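Local atomic coordinates of putative glucoamylase (Bacteroides caccae ATCC 43185, PDB entry 4QT9), a protein that is a putative glucoamylase of the alpha/alpha toroid fold and probably hydrolyses glycosidic bonds in a glucan or related carbohydrate. Residues Leu24-Gln29 with Ile81-Val86; Arg31-Phe36 with Met75-Gly80. All coordinates share one frame; numbering follows the deposited sequence.

In the fold
Both contacts join helix 21-37 to helix 67-83, and their centres lie about 8 Å apart on one side of the chain's centre. Contact 2 is the deeper, all five of its touching residues being buried, and its side-chain contacts are apolar: two phenylalanines set against an alanine, an isoleucine and a glycine, with two backbone carbonyls at the margin. Contact 1, at the C-terminal end of helix 67-83 and in the turn that follows, is only partly buried and mostly polar, made by D26, Q29, R83 and Y85 round charges shared with helix 392-406. Y85 bridges the two: its backbone N probably bonds to G80 O, and its ring meets that of F33 edge-to-face.

Contact 1. Residues Leu24-Gln29 with Ile81-Val86; sequences LMDTVQ and IDRGYV
Y85 pushes its hydroxyl against residues 24-29 of helix 21-37, where OH lies 3.4 Å from Q29 CB and 3.8 Å from D26 O. This is the close-packed part of the contact. The tyrosine ring, whose CE2 comes to 4.1 Å from Q29 O, crosses the glutamine side chain at about a right angle, and the amide and ring planes stand 64° apart. Beyond CG the Q29 chain is extended (chi2 -174°), which carries CD past the hydroxyl towards R83. There OE1 sits over one face of the guanidinium, and Q29 OE1 and NE2 are each 3.6 Å from R83 NE, with the two flat groups 80° apart. Neither amide atom bonds to the arginine; instead E403 takes both Q29 NE2 and R83 NE, while R406 gives NH1 to Q29 OE1. An alanine in place of Q29 would probably leave E403 and R406 each short of one polar partner and the R83 guanidinium without the amide over its face, though CB would still meet the Y85 hydroxyl.

The other side, with D26 and R83 both partly exposed, is looser. D26 OD1 stays 4.5 Å from R83 NH1, well out of the guanidinium plane, and no N-H points at it, so the two probably interact only as opposite charges. D26 OD2 makes its salt bridge with R406, whose positive charge also lies near R83 NH1; the carboxylate is likely to ease that repulsion.

G84, with positive phi, ends helix 67-83 in a Schellman motif, and the chain turns there to bring Y85 back towards helix 21-37. Helix 392-406 supplies E403 and R406 and also packs on M25, V28 and Q29, while helix 352-364 covers L24 and M25.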
loop_
_atom_site.group_PDB
_atom_site.type_symbol
_atom_site.label_atom_id
_atom_site.label_comp_id
_atom_site.label_asym_id
_atom_site.label_seq_id
_atom_site.Cartn_x
_atom_site.Cartn_y
_atom_site.Cartn_z
ATOM N N LEU A 24 -10.610 6.341 -19.998
ATOM C CA LEU A 24 -9.567 5.345 -19.759
ATOM C C LEU A 24 -9.431 5.079 -18.258
ATOM O O LEU A 24 -9.358 3.921 -17.840
ATOM C CB LEU A 24 -8.233 5.836 -20.360
ATOM C CG LEU A 24 -6.935 5.101 -19.973
ATOM C CD1 LEU A 24 -6.937 3.669 -20.489
ATOM C CD2 LEU A 24 -5.715 5.843 -20.517
HETATM N N MSE A 25 -9.417 6.147 -17.448
HETATM C CA MSE A 25 -9.307 5.999 -16.002
HETATM C C MSE A 25 -10.514 5.269 -15.431
HETATM O O MSE A 25 -10.342 4.396 -14.580
HETATM C CB MSE A 25 -9.135 7.352 -15.324
HETATM C CG MSE A 25 -7.743 7.958 -15.545
HETATM SE SE MSE A 25 -7.512 9.538 -14.450
HETATM C CE MSE A 25 -8.746 10.778 -15.349
ATOM N N ASP A 26 -11.721 5.569 -15.947
ATOM C CA ASP A 26 -12.965 4.918 -15.515
ATOM C C ASP A 26 -12.894 3.393 -15.713
ATOM O O ASP A 26 -13.178 2.637 -14.773
ATOM C CB ASP A 26 -14.172 5.494 -16.270
ATOM C CG ASP A 26 -14.995 6.477 -15.444
ATOM O OD1 ASP A 26 -15.409 6.108 -14.301
ATOM O OD2 ASP A 26 -15.255 7.604 -15.945
ATOM N N THR A 27 -12.481 2.949 -16.922
ATOM C CA THR A 27 -12.303 1.525 -17.264
ATOM C C THR A 27 -11.261 0.849 -16.345
ATOM O O THR A 27 -11.538 -0.231 -15.833
ATOM C CB THR A 27 -11.884 1.379 -18.741
ATOM O OG1 THR A 27 -12.855 2.034 -19.549
ATOM C CG2 THR A 27 -11.720 -0.078 -19.172
ATOM N N VAL A 28 -10.067 1.469 -16.167
ATOM C CA VAL A 28 -8.990 0.905 -15.336
ATOM C C VAL A 28 -9.506 0.785 -13.887
ATOM O O VAL A 28 -9.332 -0.267 -13.262
ATOM C CB VAL A 28 -7.657 1.705 -15.449
ATOM C CG1 VAL A 28 -6.594 1.206 -14.448
ATOM C CG2 VAL A 28 -7.120 1.638 -16.883
ATOM N N GLN A 29 -10.208 1.814 -13.403
ATOM C CA GLN A 29 -10.765 1.823 -12.046
ATOM C C GLN A 29 -11.812 0.749 -11.866
ATOM O O GLN A 29 -11.689 -0.022 -10.916
ATOM C CB GLN A 29 -11.356 3.180 -11.695
ATOM C CG GLN A 29 -10.765 3.785 -10.459
ATOM C CD GLN A 29 -11.495 5.048 -10.106
ATOM O OE1 GLN A 29 -11.762 5.924 -10.953
ATOM N NE2 GLN A 29 -11.875 5.134 -8.861
ATOM N N ILE A 81 -18.000 2.093 -4.006
ATOM C CA ILE A 81 -19.276 2.434 -3.385
ATOM C C ILE A 81 -19.597 3.897 -3.717
ATOM O O ILE A 81 -20.704 4.191 -4.152
ATOM C CB ILE A 81 -19.234 2.191 -1.837
ATOM C CG1 ILE A 81 -18.997 0.706 -1.479
ATOM C CG2 ILE A 81 -20.495 2.726 -1.142
ATOM C CD1 ILE A 81 -18.533 0.506 0.028
ATOM N N ASP A 82 -18.616 4.805 -3.534
ATOM C CA ASP A 82 -18.809 6.234 -3.776
ATOM C C ASP A 82 -19.165 6.539 -5.228
ATOM O O ASP A 82 -19.985 7.422 -5.473
ATOM C CB ASP A 82 -17.568 7.046 -3.359
ATOM C CG ASP A 82 -17.880 8.524 -3.166
ATOM O OD1 ASP A 82 -18.675 8.851 -2.257
ATOM O OD2 ASP A 82 -17.357 9.349 -3.942
ATOM N N ARG A 83 -18.589 5.794 -6.181
ATOM C CA ARG A 83 -18.865 5.987 -7.608
ATOM C C ARG A 83 -20.149 5.284 -8.056
ATOM O O ARG A 83 -20.664 5.588 -9.134
ATOM C CB ARG A 83 -17.685 5.515 -8.455
ATOM C CG ARG A 83 -16.496 6.444 -8.297
ATOM C CD ARG A 83 -15.568 6.434 -9.482
ATOM N NE ARG A 83 -14.544 7.451 -9.276
ATOM C CZ ARG A 83 -14.524 8.632 -9.882
ATOM N NH1 ARG A 83 -15.426 8.926 -10.813
ATOM N NH2 ARG A 83 -13.577 9.516 -9.593
ATOM N N GLY A 84 -20.660 4.368 -7.243
ATOM C CA GLY A 84 -21.871 3.630 -7.591
ATOM C C GLY A 84 -21.627 2.376 -8.415
ATOM O O GLY A 84 -22.509 1.951 -9.172
ATOM N N TYR A 85 -20.439 1.759 -8.258
ATOM C CA TYR A 85 -20.091 0.482 -8.886
ATOM C C TYR A 85 -20.992 -0.624 -8.274
ATOM O O TYR A 85 -21.439 -1.533 -8.957
ATOM C CB TYR A 85 -18.600 0.164 -8.663
ATOM C CG TYR A 85 -17.586 1.041 -9.379
ATOM C CD1 TYR A 85 -17.986 1.992 -10.313
ATOM C CD2 TYR A 85 -16.222 0.861 -9.182
ATOM C CE1 TYR A 85 -17.054 2.795 -10.974
ATOM C CE2 TYR A 85 -15.280 1.654 -9.839
ATOM C CZ TYR A 85 -15.697 2.613 -10.746
ATOM O OH TYR A 85 -14.763 3.351 -11.449
ATOM N N VAL A 86 -21.253 -0.512 -6.973
ATOM C CA VAL A 86 -22.136 -1.374 -6.186
ATOM C C VAL A 86 -23.110 -0.463 -5.445
ATOM O O VAL A 86 -22.817 0.723 -5.266
ATOM C CB VAL A 86 -21.359 -2.326 -5.234
ATOM C CG1 VAL A 86 -20.551 -3.339 -6.031
ATOM C CG2 VAL A 86 -20.451 -1.562 -4.281
#

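Contact 2. Residues Arg31-Phe36 with Met75-Gly80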
loop_
_atom_site.group_PDB
_atom_site.type_symbol
_atom_site.label_atom_id
_atom_site.label_comp_id
_atom_site.label_asym_id
_atom_site.label_seq_id
_atom_site.Cartn_x
_atom_site.Cartn_y
_atom_site.Cartn_z
ATOM N N ARG A 31 -12.347 -2.082 -13.516
ATOM C CA ARG A 31 -11.775 -3.429 -13.551
ATOM C C ARG A 31 -10.905 -3.738 -12.332
ATOM O O ARG A 31 -10.994 -4.845 -11.814
ATOM C CB ARG A 31 -10.998 -3.665 -14.843
ATOM C CG ARG A 31 -11.931 -3.861 -16.024
ATOM C CD ARG A 31 -11.270 -4.723 -17.044
ATOM N NE ARG A 31 -11.938 -4.608 -18.331
ATOM C CZ ARG A 31 -11.575 -5.272 -19.419
ATOM N NH1 ARG A 31 -10.549 -6.121 -19.380
ATOM N NH2 ARG A 31 -12.235 -5.101 -20.555
ATOM N N THR A 32 -10.077 -2.791 -11.883
ATOM C CA THR A 32 -9.197 -2.984 -10.714
ATOM C C THR A 32 -10.042 -3.214 -9.468
ATOM O O THR A 32 -9.711 -4.077 -8.655
ATOM C CB THR A 32 -8.229 -1.802 -10.561
ATOM O OG1 THR A 32 -7.580 -1.629 -11.812
ATOM C CG2 THR A 32 -7.170 -2.050 -9.497
ATOM N N PHE A 33 -11.164 -2.488 -9.361
ATOM C CA PHE A 33 -12.156 -2.640 -8.295
ATOM C C PHE A 33 -12.665 -4.095 -8.259
ATOM O O PHE A 33 -12.820 -4.650 -7.178
ATOM C CB PHE A 33 -13.338 -1.663 -8.524
ATOM C CG PHE A 33 -14.591 -1.972 -7.727
ATOM C CD1 PHE A 33 -14.697 -1.594 -6.390
ATOM C CD2 PHE A 33 -15.674 -2.617 -8.320
ATOM C CE1 PHE A 33 -15.859 -1.876 -5.657
ATOM C CE2 PHE A 33 -16.833 -2.896 -7.588
ATOM C CZ PHE A 33 -16.915 -2.534 -6.258
ATOM N N LEU A 34 -12.879 -4.719 -9.454
ATOM C CA LEU A 34 -13.383 -6.098 -9.521
ATOM C C LEU A 34 -12.414 -7.123 -8.879
ATOM O O LEU A 34 -12.918 -8.148 -8.397
ATOM C CB LEU A 34 -13.748 -6.525 -10.940
ATOM C CG LEU A 34 -14.885 -5.770 -11.622
ATOM C CD1 LEU A 34 -15.201 -6.396 -12.947
ATOM C CD2 LEU A 34 -16.129 -5.715 -10.774
ATOM N N TYR A 35 -11.062 -6.822 -8.784
ATOM C CA TYR A 35 -10.108 -7.701 -8.068
ATOM C C TYR A 35 -10.603 -7.874 -6.636
ATOM O O TYR A 35 -10.537 -8.957 -6.068
ATOM C CB TYR A 35 -8.625 -7.138 -8.049
ATOM C CG TYR A 35 -7.624 -8.005 -7.273
ATOM C CD1 TYR A 35 -7.515 -7.914 -5.889
ATOM C CD2 TYR A 35 -6.880 -8.998 -7.911
ATOM C CE1 TYR A 35 -6.704 -8.792 -5.155
ATOM C CE2 TYR A 35 -5.987 -9.810 -7.198
ATOM C CZ TYR A 35 -5.913 -9.718 -5.820
ATOM O OH TYR A 35 -5.083 -10.562 -5.102
ATOM N N PHE A 36 -11.011 -6.768 -6.024
ATOM C CA PHE A 36 -11.388 -6.761 -4.611
ATOM C C PHE A 36 -12.863 -7.090 -4.403
ATOM O O PHE A 36 -13.201 -7.651 -3.361
ATOM C CB PHE A 36 -11.018 -5.420 -3.989
ATOM C CG PHE A 36 -9.525 -5.192 -4.064
ATOM C CD1 PHE A 36 -8.654 -5.905 -3.240
ATOM C CD2 PHE A 36 -8.984 -4.322 -5.008
ATOM C CE1 PHE A 36 -7.267 -5.726 -3.343
ATOM C CE2 PHE A 36 -7.598 -4.144 -5.105
ATOM C CZ PHE A 36 -6.754 -4.852 -4.275
HETATM N N MSE A 75 -10.156 0.320 0.713
HETATM C CA MSE A 75 -10.138 1.686 0.148
HETATM C C MSE A 75 -10.587 1.637 -1.302
HETATM O O MSE A 75 -11.306 2.516 -1.767
HETATM C CB MSE A 75 -8.732 2.305 0.246
HETATM C CG MSE A 75 -8.347 2.658 1.653
HETATM SE SE MSE A 75 -6.502 3.274 1.706
HETATM C CE MSE A 75 -6.805 5.018 2.620
ATOM N N ALA A 76 -10.188 0.586 -2.005
ATOM C CA ALA A 76 -10.622 0.350 -3.385
ATOM C C ALA A 76 -12.156 0.084 -3.420
ATOM O O ALA A 76 -12.849 0.613 -4.290
ATOM C CB ALA A 76 -9.846 -0.815 -3.991
ATOM N N ILE A 77 -12.689 -0.663 -2.437
ATOM C CA ILE A 77 -14.124 -0.957 -2.365
ATOM C C ILE A 77 -14.902 0.347 -2.023
ATOM O O ILE A 77 -15.938 0.619 -2.638
ATOM C CB ILE A 77 -14.371 -2.104 -1.363
ATOM C CG1 ILE A 77 -13.866 -3.442 -1.948
ATOM C CG2 ILE A 77 -15.870 -2.197 -0.986
ATOM C CD1 ILE A 77 -13.790 -4.676 -0.937
ATOM N N LEU A 78 -14.345 1.175 -1.104
ATOM C CA LEU A 78 -14.906 2.470 -0.675
ATOM C C LEU A 78 -15.069 3.430 -1.875
ATOM O O LEU A 78 -16.132 4.023 -2.056
ATOM C CB LEU A 78 -13.988 3.079 0.396
ATOM C CG LEU A 78 -14.573 4.021 1.436
ATOM C CD1 LEU A 78 -15.642 3.348 2.271
ATOM C CD2 LEU A 78 -13.498 4.448 2.374
ATOM N N ALA A 79 -14.046 3.525 -2.715
ATOM C CA ALA A 79 -14.083 4.320 -3.942
ATOM C C ALA A 79 -15.187 3.801 -4.900
ATOM O O ALA A 79 -15.883 4.606 -5.524
ATOM C CB ALA A 79 -12.720 4.278 -4.634
ATOM N N GLY A 80 -15.360 2.479 -4.963
ATOM C CA GLY A 80 -16.378 1.831 -5.792
ATOM C C GLY A 80 -17.787 2.148 -5.325
ATOM O O GLY A 80 -18.675 2.443 -6.135
#
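F33 turns the edge of its ring to residues 75-80 of helix 67-83, and F36 lays its side chain beside A76 and I77 one turn further on. With CG anti to the backbone N (chi1 164°), the F33 ring leans out from its helix to the backbone of the other. A76 O lies in the ring plane, 3.6 Å from F33 CD1, and I77 CA is also near that plane at the edge, 3.8 Å from F33 CE1. G80 CA approaches the same ring atom obliquely, with CE1 of F33 3.7 Å away. A side chain at G80 would be directed into the F33 ring, so the missing CB is what lets the phenylalanine come this close.

One face of the F36 ring has CD1 of the Y35 ring over its centre. F36 CB touches I77 CG1 at 4.0 Å, and the ring presents CD2 to A76 CB at 3.8 Å, again obliquely. I77 reaches towards helix 21-37, its CD1 ending 3.9 Å from F36 O. That carbonyl accepts a hydrogen bond from R94 in helix 88-104, a helix that also packs on I77.

At A76 and F33 the CA atoms are 5.9 Å apart, whereas the short helix axes approach to 9.0 Å and cross at -124°. Beyond the pair, the F33 ring meets W37 with planes about 10° apart, and helix 392-406 packs on T32, Y35, M75 and A79.

The small A76 and the absent side chain of G80 let the F33 and F36 rings lie against the other helix. With all five touching residues buried and no hydrogen bond between the segments, the contact probably rests on exclusion of water and fit of shape, the A76 carbonyl at the F33 ring edge adding a slight polar touch.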